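Local coordinates for protein Lic12234 (Leptospira interrogans, PDB 4TZH) that is of unknown function but folds as a leucine-rich repeat protein, binds zinc ions in the crystal and is regarded as a possible virulence factor of this pathogen, at residues Pro1-Val4 against Ile5-Lys8; Pro80-Ile83 against Gln84-Lys87; Lys178-Asn182 against Gln183-Ile187. One frame throughout, in Å; residues are numbered along the deposited sequence.

Contact 1 of 3, residues Pro1-Val4 against Ile5-Lys8. With ZN (zinc ion), chain D.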
ATOM      1  N   PRO A   1      -9.967 -23.038  -3.431  1.00 48.04           N
ATOM      2  CA  PRO A   1      -8.778 -23.729  -2.918  1.00 46.85           C
ATOM      3  C   PRO A   1      -7.624 -22.778  -2.610  1.00 45.19           C
ATOM      4  O   PRO A   1      -7.106 -22.098  -3.497  1.00 44.90           O
ATOM      5  CB  PRO A   1      -8.449 -24.739  -4.027  1.00 49.81           C
ATOM      6  CG  PRO A   1      -9.725 -24.858  -4.866  1.00 55.64           C
ATOM      7  CD  PRO A   1     -10.764 -23.925  -4.296  1.00 51.29           C
ATOM      8  N   LYS A   2      -7.241 -22.712  -1.336  1.00 38.24           N
ATOM      9  CA  LYS A   2      -6.160 -21.841  -0.900  1.00 35.40           C
ATOM     10  C   LYS A   2      -4.828 -22.589  -0.893  1.00 35.15           C
ATOM     11  O   LYS A   2      -4.768 -23.813  -0.722  1.00 36.00           O
ATOM     12  CB  LYS A   2      -6.457 -21.194   0.474  1.00 38.01           C
ATOM     13  CG  LYS A   2      -7.708 -20.300   0.529  1.00 48.24           C
ATOM     14  CD  LYS A   2      -7.564 -18.990  -0.243  1.00 60.22           C
ATOM     15  CE  LYS A   2      -8.801 -18.132  -0.141  1.00 72.41           C
ATOM     16  NZ  LYS A   2      -8.601 -16.812  -0.794  1.00 80.73           N
ATOM     17  N   GLU A   3      -3.755 -21.829  -1.093  1.00 27.05           N
ATOM     18  CA  GLU A   3      -2.411 -22.348  -1.087  1.00 24.78           C
ATOM     19  C   GLU A   3      -1.856 -22.256   0.342  1.00 26.38           C
ATOM     20  O   GLU A   3      -1.834 -21.170   0.939  1.00 26.79           O
ATOM     21  CB  GLU A   3      -1.587 -21.484  -2.068  1.00 23.98           C
ATOM     22  CG  GLU A   3      -0.145 -21.920  -2.262  1.00 22.74           C
ATOM     23  CD  GLU A   3       0.477 -21.228  -3.454  1.00 21.45           C
ATOM     24  OE1 GLU A   3       0.046 -21.483  -4.605  1.00 24.00           O
ATOM     25  OE2 GLU A   3       1.426 -20.455  -3.228  1.00 22.14           O
ATOM     26  N   VAL A   4      -1.436 -23.406   0.886  1.00 23.94           N
ATOM     27  CA  VAL A   4      -0.872 -23.518   2.243  1.00 23.75           C
ATOM     28  C   VAL A   4       0.644 -23.727   2.236  1.00 24.48           C
ATOM     29  O   VAL A   4       1.303 -23.334   3.205  1.00 24.02           O
ATOM     30  CB  VAL A   4      -1.606 -24.552   3.123  1.00 29.06           C
ATOM     31  CG1 VAL A   4      -3.062 -24.141   3.318  1.00 29.28           C
ATOM     32  CG2 VAL A   4      -1.509 -25.962   2.533  1.00 29.80           C
ATOM     33  N   ILE A   5       1.200 -24.325   1.154  1.00 21.87           N
ATOM     34  CA  ILE A   5       2.639 -24.473   0.959  1.00 21.96           C
ATOM     35  C   ILE A   5       2.969 -23.422  -0.060  1.00 22.69           C
ATOM     36  O   ILE A   5       2.736 -23.611  -1.271  1.00 23.19           O
ATOM     37  CB  ILE A   5       3.062 -25.874   0.476  1.00 26.06           C
ATOM     38  CG1 ILE A   5       2.479 -26.970   1.349  1.00 30.66           C
ATOM     39  CG2 ILE A   5       4.591 -25.948   0.345  1.00 27.66           C
ATOM     40  CD1 ILE A   5       2.716 -26.881   2.710  1.00 31.29           C
ATOM     41  N   ILE A   6       3.452 -22.280   0.410  1.00 18.87           N
ATOM     42  CA  ILE A   6       3.643 -21.147  -0.481  1.00 18.29           C
ATOM     43  C   ILE A   6       4.903 -21.244  -1.313  1.00 19.46           C
ATOM     44  O   ILE A   6       5.755 -22.097  -1.067  1.00 20.82           O
ATOM     45  CB  ILE A   6       3.537 -19.825   0.247  1.00 20.13           C
ATOM     46  CG1 ILE A   6       4.729 -19.596   1.167  1.00 21.17           C
ATOM     47  CG2 ILE A   6       2.187 -19.751   1.023  1.00 21.38           C
ATOM     48  CD1 ILE A   6       4.841 -18.142   1.562  1.00 22.01           C
ATOM     49  N   HIS A   7       4.980 -20.422  -2.333  1.00 17.15           N
ATOM     50  CA  HIS A   7       6.134 -20.433  -3.225  1.00 17.06           C
ATOM     51  C   HIS A   7       7.161 -19.439  -2.721  1.00 18.37           C
ATOM     52  O   HIS A   7       6.811 -18.282  -2.456  1.00 19.55           O
ATOM     53  CB  HIS A   7       5.661 -20.105  -4.642  1.00 17.98           C
ATOM     54  CG  HIS A   7       4.860 -21.194  -5.232  1.00 19.60           C
ATOM     55  ND1 HIS A   7       3.507 -21.367  -4.945  1.00 20.80           N
ATOM     56  CD2 HIS A   7       5.278 -22.191  -6.016  1.00 20.05           C
ATOM     57  CE1 HIS A   7       3.164 -22.486  -5.575  1.00 19.89           C
ATOM     58  NE2 HIS A   7       4.196 -23.031  -6.209  1.00 21.05           N
ATOM     59  N   LYS A   8       8.431 -19.836  -2.632  1.00 18.10           N
ATOM     60  CA  LYS A   8       9.469 -18.951  -2.102  1.00 17.63           C
ATOM     61  C   LYS A   8      10.585 -18.719  -3.098  1.00 20.78           C
ATOM     62  O   LYS A   8      11.574 -18.056  -2.762  1.00 22.04           O
ATOM     63  CB  LYS A   8      10.032 -19.549  -0.798  1.00 21.67           C
ATOM     64  CG  LYS A   8       9.016 -19.567   0.345  1.00 30.26           C
ATOM     65  CD  LYS A   8       9.620 -20.211   1.580  1.00 43.59           C
ATOM     66  CE  LYS A   8       9.264 -19.503   2.856  1.00 64.72           C
ATOM     67  NZ  LYS A   8      10.294 -19.733   3.907  1.00 78.09           N
TER
HETATM   68 ZN    ZN D 302       4.497 -24.930  -6.984  0.75 23.58          ZN
HETATM   69  O   HOH W   1       3.755 -22.241   3.466  1.00 23.88           O
HETATM   70  O   HOH W   2       5.652 -24.667  -8.671  1.00 29.70           O
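Glu3 reaches forward along the N-terminal peptide to His7, and its side chain can be followed atom by atom to that ring. From CB the chain leaves with CG anti to the backbone N (chi1 -177°) and stays extended past CG, which carries the carboxylate across the bend of the backbone at Val4 and Ile5. On the way Glu3 CG passes 3.5 Å from Ile5 O, a plain van der Waals approach. Glu3 CD then arrives at the rim of the imidazole, in its plane, 3.4 Å from His7 ND1. At the tip, Glu3 OE2 also rests against the backbone of Ile6, and it accepts the hydrogen bond from His7 ND1 at 2.8 Å. OE2 lies close to the imidazole plane and the bond is moderately bent, 153° at the hydrogen. The donor stands above the carboxylate plane at OE2, and that plane is turned 61° from the ring.

With ND1 as the donor, His7 NE2, across the ring, binds a zinc ion at 2.1 Å, with water 2 as a further ligand. Together with the zinc bond, the ND1 hydrogen bond would fix the ring's rotation, and the negative charge of Glu3 may make NE2 a stronger electron donor to the metal. The carboxylate is also held from elsewhere: OE1 accepts from Gln21 N and OE2 also from Ile22 N. Behind the bend, water 1 donates to Val4 O at 2.7 Å and accepts from Ile6 N at 3.1 Å.

His7 also pairs through its backbone with Ile22 and Asp24, so the peptide lies beside the first strand of the repeat sheet. The histidine-carboxylate hydrogen bond behind a zinc ligand makes a carboxylate-histidine-zinc arrangement, as in many zinc sites.

Contact 2 of 3, residues Pro80-Ile83 against Gln84-Lys87. With ZN (zinc ion), chain F.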
ATOM      1  N   PRO A  80       5.094   2.739 -10.679  1.00 20.84           N
ATOM      2  CA  PRO A  80       4.662   2.928 -12.072  1.00 22.37           C
ATOM      3  C   PRO A  80       3.156   3.213 -12.081  1.00 22.44           C
ATOM      4  O   PRO A  80       2.435   2.774 -11.167  1.00 22.43           O
ATOM      5  CB  PRO A  80       4.924   1.546 -12.687  1.00 23.37           C
ATOM      6  CG  PRO A  80       4.781   0.564 -11.539  1.00 24.79           C
ATOM      7  CD  PRO A  80       5.360   1.320 -10.366  1.00 21.04           C
ATOM      8  N   LYS A  81       2.654   3.860 -13.122  1.00 21.94           N
ATOM      9  CA  LYS A  81       1.216   4.113 -13.200  1.00 22.61           C
ATOM     10  C   LYS A  81       0.409   2.806 -13.228  1.00 25.79           C
ATOM     11  O   LYS A  81      -0.756   2.798 -12.833  1.00 25.00           O
ATOM     12  CB  LYS A  81       0.889   4.933 -14.458  1.00 25.76           C
ATOM     13  CG  LYS A  81       1.288   6.386 -14.299  1.00 32.50           C
ATOM     14  CD  LYS A  81       0.665   7.229 -15.397  1.00 36.06           C
ATOM     15  CE  LYS A  81       1.060   8.659 -15.243  1.00 42.32           C
ATOM     16  NZ  LYS A  81       0.363   9.349 -14.119  1.00 47.09           N
ATOM     17  N   GLU A  82       1.033   1.694 -13.702  1.00 22.31           N
ATOM     18  CA  GLU A  82       0.355   0.409 -13.822  1.00 21.37           C
ATOM     19  C   GLU A  82      -0.160  -0.146 -12.486  1.00 22.80           C
ATOM     20  O   GLU A  82      -0.969  -1.077 -12.502  1.00 22.20           O
ATOM     21  CB  GLU A  82       1.237  -0.619 -14.544  1.00 22.67           C
ATOM     22  CG  GLU A  82       1.374  -0.357 -16.047  1.00 24.64           C
ATOM     23  CD  GLU A  82       2.381   0.685 -16.527  1.00 26.72           C
ATOM     24  OE1 GLU A  82       3.006   1.383 -15.694  1.00 24.75           O
ATOM     25  OE2 GLU A  82       2.581   0.739 -17.762  1.00 29.13           O
ATOM     26  N   ILE A  83       0.254   0.439 -11.349  1.00 20.01           N
ATOM     27  CA  ILE A  83      -0.327   0.006 -10.071  1.00 19.32           C
ATOM     28  C   ILE A  83      -1.842   0.211 -10.073  1.00 23.88           C
ATOM     29  O   ILE A  83      -2.554  -0.487  -9.352  1.00 23.12           O
ATOM     30  CB  ILE A  83       0.326   0.694  -8.845  1.00 23.01           C
ATOM     31  CG1 ILE A  83       0.137   2.236  -8.815  1.00 25.11           C
ATOM     32  CG2 ILE A  83       1.781   0.319  -8.746  1.00 26.35           C
ATOM     33  CD1 ILE A  83       0.297   2.895  -7.379  1.00 34.30           C
ATOM     34  N   GLN A  84      -2.352   1.137 -10.888  1.00 22.36           N
ATOM     35  CA  GLN A  84      -3.787   1.378 -10.930  1.00 23.00           C
ATOM     36  C   GLN A  84      -4.590   0.169 -11.393  1.00 26.03           C
ATOM     37  O   GLN A  84      -5.803   0.150 -11.187  1.00 27.40           O
ATOM     38  CB  GLN A  84      -4.112   2.607 -11.782  1.00 25.02           C
ATOM     39  CG  GLN A  84      -3.968   2.353 -13.257  1.00 24.77           C
ATOM     40  CD  GLN A  84      -4.081   3.640 -14.025  1.00 41.35           C
ATOM     41  OE1 GLN A  84      -4.960   4.468 -13.779  1.00 39.72           O
ATOM     42  NE2 GLN A  84      -3.144   3.839 -14.905  1.00 35.51           N
ATOM     43  N   LYS A  85      -3.932  -0.825 -12.062  1.00 21.87           N
ATOM     44  CA  LYS A  85      -4.631  -2.002 -12.541  1.00 22.82           C
ATOM     45  C   LYS A  85      -4.867  -3.024 -11.435  1.00 22.99           C
ATOM     46  O   LYS A  85      -5.558  -4.017 -11.678  1.00 23.83           O
ATOM     47  CB  LYS A  85      -3.861  -2.643 -13.706  1.00 26.12           C
ATOM     48  CG  LYS A  85      -3.757  -1.695 -14.903  1.00 33.82           C
ATOM     49  CD  LYS A  85      -3.256  -2.404 -16.158  1.00 42.01           C
ATOM     50  CE  LYS A  85      -1.754  -2.597 -16.155  1.00 47.24           C
ATOM     51  NZ  LYS A  85      -1.232  -3.094 -17.463  1.00 41.42           N
ATOM     52  N   LEU A  86      -4.329  -2.796 -10.219  1.00 19.38           N
ATOM     53  CA  LEU A  86      -4.501  -3.738  -9.109  1.00 18.89           C
ATOM     54  C   LEU A  86      -5.845  -3.526  -8.433  1.00 21.32           C
ATOM     55  O   LEU A  86      -5.936  -3.184  -7.257  1.00 20.34           O
ATOM     56  CB  LEU A  86      -3.316  -3.618  -8.142  1.00 18.62           C
ATOM     57  CG  LEU A  86      -1.945  -3.830  -8.775  1.00 20.80           C
ATOM     58  CD1 LEU A  86      -0.841  -3.652  -7.732  1.00 20.97           C
ATOM     59  CD2 LEU A  86      -1.834  -5.217  -9.459  1.00 22.71           C
ATOM     60  N   LYS A  87      -6.922  -3.748  -9.226  1.00 20.00           N
ATOM     61  CA  LYS A  87      -8.287  -3.485  -8.781  1.00 20.82           C
ATOM     62  C   LYS A  87      -8.838  -4.446  -7.774  1.00 23.23           C
ATOM     63  O   LYS A  87      -9.919  -4.192  -7.217  1.00 22.77           O
ATOM     64  CB  LYS A  87      -9.251  -3.417  -9.992  1.00 24.27           C
ATOM     65  CG  LYS A  87      -8.845  -2.435 -11.073  1.00 33.06           C
ATOM     66  CD  LYS A  87      -8.968  -1.018 -10.582  1.00 35.66           C
ATOM     67  CE  LYS A  87      -8.936  -0.043 -11.720  1.00 33.11           C
ATOM     68  NZ  LYS A  87      -8.679   1.319 -11.204  1.00 34.38           N
TER
HETATM   69 ZN    ZN F 304       3.901   2.623 -17.085  0.85 24.51          ZN
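A bend at chi2 of Glu82 (81°) and another at chi3 of Lys85 (-79°) lay these two side chains next to each other, pointing the same way from one side of a short 3-10 helix. They meet through their aliphatic parts: Lys85 CE lies 3.8 Å from Glu82 CG. Their charged ends stay apart, with Lys85 NZ 5.4 Å from Glu82 OE2, too far for a salt bridge, although the lysine may still temper the negative charge nearby.

The carboxylate is turned instead to a zinc ion, with Glu82 OE1 at 2.1 Å and Glu82 OE2 at 2.4 Å from the metal: a bidentate grip. Glu58 binds the same metal, so the site links this turn to the preceding loop.

Beneath the side chains runs a ladder of i to i+3 backbone bonds. Gln84 N donates to Lys81 O, Lys85 N to Glu82 O and Leu86 N to Ile83 O, each at 3.0 Å and nearly straight. Gln84 CG is set close to Lys81 O by its first torsion (74°), 3.3 Å away, and the chain runs on extended. Just past the helix, on its buried side, Leu86 sets its CG 3.4 Å from Ile83 O, and the two hydrophobic residues face the interior together. Lys81 and Lys87 extend to the next repeat, where they form salt bridges with Glu105 and Glu110 respectively.

Leu86 itself is the centre of an inverse gamma turn that ends the helical run before strand 91-93. A short 3-10 helix on the convex side, followed by a tight turn and a short loop to the next parallel strand, is characteristic of the leucine-rich repeat fold.

Contact 3 of 3, residues Lys178-Asn182 against Gln183-Ile187. With ZN (zinc ion), chain G.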
ATOM      1  N   LYS A 178     -13.281  17.202  12.544  1.00 35.25           N
ATOM      2  CA  LYS A 178     -14.410  17.783  11.816  1.00 35.74           C
ATOM      3  C   LYS A 178     -14.604  17.155  10.432  1.00 38.92           C
ATOM      4  O   LYS A 178     -15.744  17.063   9.975  1.00 38.96           O
ATOM      5  CB  LYS A 178     -14.259  19.304  11.690  1.00 39.78           C
ATOM      6  CG  LYS A 178     -15.020  20.085  12.751  1.00 63.12           C
ATOM      7  CD  LYS A 178     -14.842  21.598  12.598  1.00 74.87           C
ATOM      8  CE  LYS A 178     -16.136  22.312  12.251  1.00 86.39           C
ATOM      9  NZ  LYS A 178     -15.912  23.738  11.889  1.00 95.47           N
ATOM     10  N   LEU A 179     -13.513  16.664   9.783  1.00 35.17           N
ATOM     11  CA  LEU A 179     -13.644  16.024   8.470  1.00 34.84           C
ATOM     12  C   LEU A 179     -14.541  14.785   8.525  1.00 39.42           C
ATOM     13  O   LEU A 179     -15.171  14.437   7.518  1.00 40.77           O
ATOM     14  CB  LEU A 179     -12.275  15.620   7.884  1.00 34.31           C
ATOM     15  CG  LEU A 179     -11.227  16.710   7.656  1.00 39.11           C
ATOM     16  CD1 LEU A 179      -9.931  16.088   7.189  1.00 38.09           C
ATOM     17  CD2 LEU A 179     -11.724  17.767   6.637  1.00 41.76           C
ATOM     18  N   PHE A 180     -14.591  14.124   9.698  1.00 35.50           N
ATOM     19  CA  PHE A 180     -15.349  12.882   9.930  1.00 35.07           C
ATOM     20  C   PHE A 180     -16.423  13.066  11.001  1.00 44.70           C
ATOM     21  O   PHE A 180     -16.728  12.112  11.731  1.00 44.77           O
ATOM     22  CB  PHE A 180     -14.394  11.798  10.417  1.00 33.79           C
ATOM     23  CG  PHE A 180     -13.213  11.549   9.520  1.00 30.55           C
ATOM     24  CD1 PHE A 180     -13.314  10.685   8.439  1.00 30.86           C
ATOM     25  CD2 PHE A 180     -11.994  12.156   9.773  1.00 30.37           C
ATOM     26  CE1 PHE A 180     -12.201  10.418   7.637  1.00 30.69           C
ATOM     27  CE2 PHE A 180     -10.896  11.919   8.953  1.00 31.74           C
ATOM     28  CZ  PHE A 180     -11.004  11.041   7.896  1.00 28.60           C
ATOM     29  N   ARG A 181     -16.971  14.285  11.101  1.00 45.29           N
ATOM     30  CA  ARG A 181     -17.943  14.718  12.105  1.00 47.70           C
ATOM     31  C   ARG A 181     -18.901  13.625  12.601  1.00 53.95           C
ATOM     32  O   ARG A 181     -18.840  13.284  13.780  1.00 55.79           O
ATOM     33  CB  ARG A 181     -18.729  15.954  11.622  1.00 51.18           C
ATOM     34  CG  ARG A 181     -19.370  16.748  12.759  1.00 66.68           C
ATOM     35  CD  ARG A 181     -20.102  17.970  12.251  1.00 85.59           C
ATOM     36  NE  ARG A 181     -20.847  18.638  13.320  1.00 98.51           N
ATOM     37  CZ  ARG A 181     -21.461  19.810  13.189  1.00115.02           C
ATOM     38  NH1 ARG A 181     -21.423  20.462  12.033  1.00101.88           N
ATOM     39  NH2 ARG A 181     -22.112  20.340  14.214  1.00104.88           N
ATOM     40  N   ASN A 182     -19.769  13.083  11.734  1.00 50.36           N
ATOM     41  CA  ASN A 182     -20.775  12.103  12.163  1.00 50.25           C
ATOM     42  C   ASN A 182     -20.272  10.668  12.278  1.00 49.22           C
ATOM     43  O   ASN A 182     -20.698   9.933  13.172  1.00 49.69           O
ATOM     44  CB  ASN A 182     -22.010  12.151  11.253  1.00 54.72           C
ATOM     45  CG  ASN A 182     -22.636  13.522  11.113  1.00 91.44           C
ATOM     46  OD1 ASN A 182     -22.974  14.194  12.098  1.00 88.45           O
ATOM     47  ND2 ASN A 182     -22.817  13.960   9.876  1.00 86.00           N
ATOM     48  N   GLN A 183     -19.389  10.281  11.349  1.00 40.69           N
ATOM     49  CA  GLN A 183     -18.803   8.967  11.144  1.00 37.20           C
ATOM     50  C   GLN A 183     -18.205   8.255  12.364  1.00 35.42           C
ATOM     51  O   GLN A 183     -17.568   8.893  13.209  1.00 33.55           O
ATOM     52  CB  GLN A 183     -17.726   9.126  10.087  1.00 36.95           C
ATOM     53  CG  GLN A 183     -17.203   7.832   9.494  1.00 36.32           C
ATOM     54  CD  GLN A 183     -16.289   8.168   8.359  1.00 41.29           C
ATOM     55  OE1 GLN A 183     -16.566   9.065   7.554  1.00 33.01           O
ATOM     56  NE2 GLN A 183     -15.183   7.464   8.289  1.00 29.06           N
ATOM     57  N   GLU A 184     -18.376   6.913  12.404  1.00 30.93           N
ATOM     58  CA  GLU A 184     -17.798   6.013  13.396  1.00 30.03           C
ATOM     59  C   GLU A 184     -16.307   5.878  13.015  1.00 31.29           C
ATOM     60  O   GLU A 184     -15.998   5.369  11.938  1.00 33.03           O
ATOM     61  CB  GLU A 184     -18.472   4.644  13.272  1.00 32.07           C
ATOM     62  CG  GLU A 184     -18.179   3.603  14.335  1.00 46.92           C
ATOM     63  CD  GLU A 184     -19.288   2.569  14.435  1.00 81.03           C
ATOM     64  OE1 GLU A 184     -19.158   1.488  13.816  1.00 78.82           O
ATOM     65  OE2 GLU A 184     -20.324   2.876  15.066  1.00 81.45           O
ATOM     66  N   ILE A 185     -15.415   6.408  13.845  1.00 24.23           N
ATOM     67  CA  ILE A 185     -13.972   6.367  13.581  1.00 21.42           C
ATOM     68  C   ILE A 185     -13.235   6.659  14.875  1.00 23.70           C
ATOM     69  O   ILE A 185     -13.731   7.419  15.717  1.00 24.22           O
ATOM     70  CB  ILE A 185     -13.572   7.419  12.485  1.00 23.57           C
ATOM     71  CG1 ILE A 185     -12.103   7.252  12.029  1.00 23.48           C
ATOM     72  CG2 ILE A 185     -13.878   8.873  12.901  1.00 24.23           C
ATOM     73  CD1 ILE A 185     -11.736   8.109  10.767  1.00 25.26           C
ATOM     74  N   THR A 186     -12.057   6.089  15.018  1.00 20.56           N
ATOM     75  CA  THR A 186     -11.137   6.504  16.063  1.00 20.00           C
ATOM     76  C   THR A 186      -9.929   7.141  15.357  1.00 20.32           C
ATOM     77  O   THR A 186      -9.397   6.578  14.386  1.00 19.98           O
ATOM     78  CB  THR A 186     -10.784   5.399  17.068  1.00 22.51           C
ATOM     79  OG1 THR A 186      -9.925   6.000  18.038  1.00 22.31           O
ATOM     80  CG2 THR A 186     -10.103   4.207  16.433  1.00 21.47           C
ATOM     81  N   ILE A 187      -9.536   8.303  15.828  1.00 21.42           N
ATOM     82  CA  ILE A 187      -8.430   9.051  15.269  1.00 20.28           C
ATOM     83  C   ILE A 187      -7.337   9.088  16.313  1.00 21.54           C
ATOM     84  O   ILE A 187      -7.582   9.499  17.458  1.00 23.03           O
ATOM     85  CB  ILE A 187      -8.894  10.457  14.823  1.00 25.14           C
ATOM     86  CG1 ILE A 187      -9.961  10.310  13.699  1.00 24.98           C
ATOM     87  CG2 ILE A 187      -7.691  11.253  14.294  1.00 26.41           C
ATOM     88  CD1 ILE A 187     -10.717  11.603  13.367  1.00 30.31           C
TER
HETATM   89 ZN    ZN G 305     -19.525  -0.067  15.843  0.50 43.59          ZN
HETATM   90  O   HOH W   3     -16.456  11.137  14.440  1.00 51.55           O
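Phe180 receives Ile185 on one ring face where the chain returns from helix 173-179 to strand 186-188, the returning half of the crossover in the last beta-alpha-beta unit (strand 160-162, helix 173-179, strand 186-188), which closes the C-terminal end of the leucine-rich repeat solenoid.

Apolar contacts dominate. Ile185 CD1 sits over the middle of the Phe180 ring, 3.8 Å from the centroid and 11° off the normal, a CH-pi contact. With CG1 anti to the backbone N (chi1 -171°) and the chain extended beyond it, Ile185 lays its terminal methyl squarely on the aromatic face, while its other branch, CG2, touches Phe180 CB at 3.9 Å. Ile187, from the strand, approaches obliquely and brings its CD1 to 3.9 Å from Phe180 CD2. Leu161 also touches the phenylalanine, joining this cluster to strand 160-162.

The polar side chain of Gln183 runs alongside Phe180 in the same direction. Its amide stands almost upright to the ring, the planes 88° apart, with Gln183 OE1 in the ring plane at the edge, 3.7 Å from Phe180 CD1. NE2 donates to the backbone oxygens of Leu155 and Leu158, which tie the amide to the preceding repeat and hold it beside the aromatic group.

Metal binding takes place on the outer side of the turn, where Glu184 points away from the hydrophobic cluster and lends OE1 to a zinc ion in a rather long bond of 2.6 Å.

A single water, water 3, lies between two carbonyl groups, 2.9 Å from Phe180 O and 2.8 Å from Gln183 O.

How the contacts relate
From the N terminus the three contacts follow in series, none enclosing or crossing another. Contact 1 closes a bend ahead of helix 10-13 and ties the N-terminal peptide to strand 22-24, the first edge of the parallel sheet. Contact 2 is a helical turn between strands 68-70 and 91-93, on the convex side, across the solenoid from the parallel sheet; its centre is about 24 Å from that of contact 1, and Glu58 and the zinc link it to the preceding loop. Contact 3 ties helix 173-179 to strand 186-188, the last edge, with centres about 39 Å from contact 1 and 29 Å from contact 2. Each has its own zinc ion.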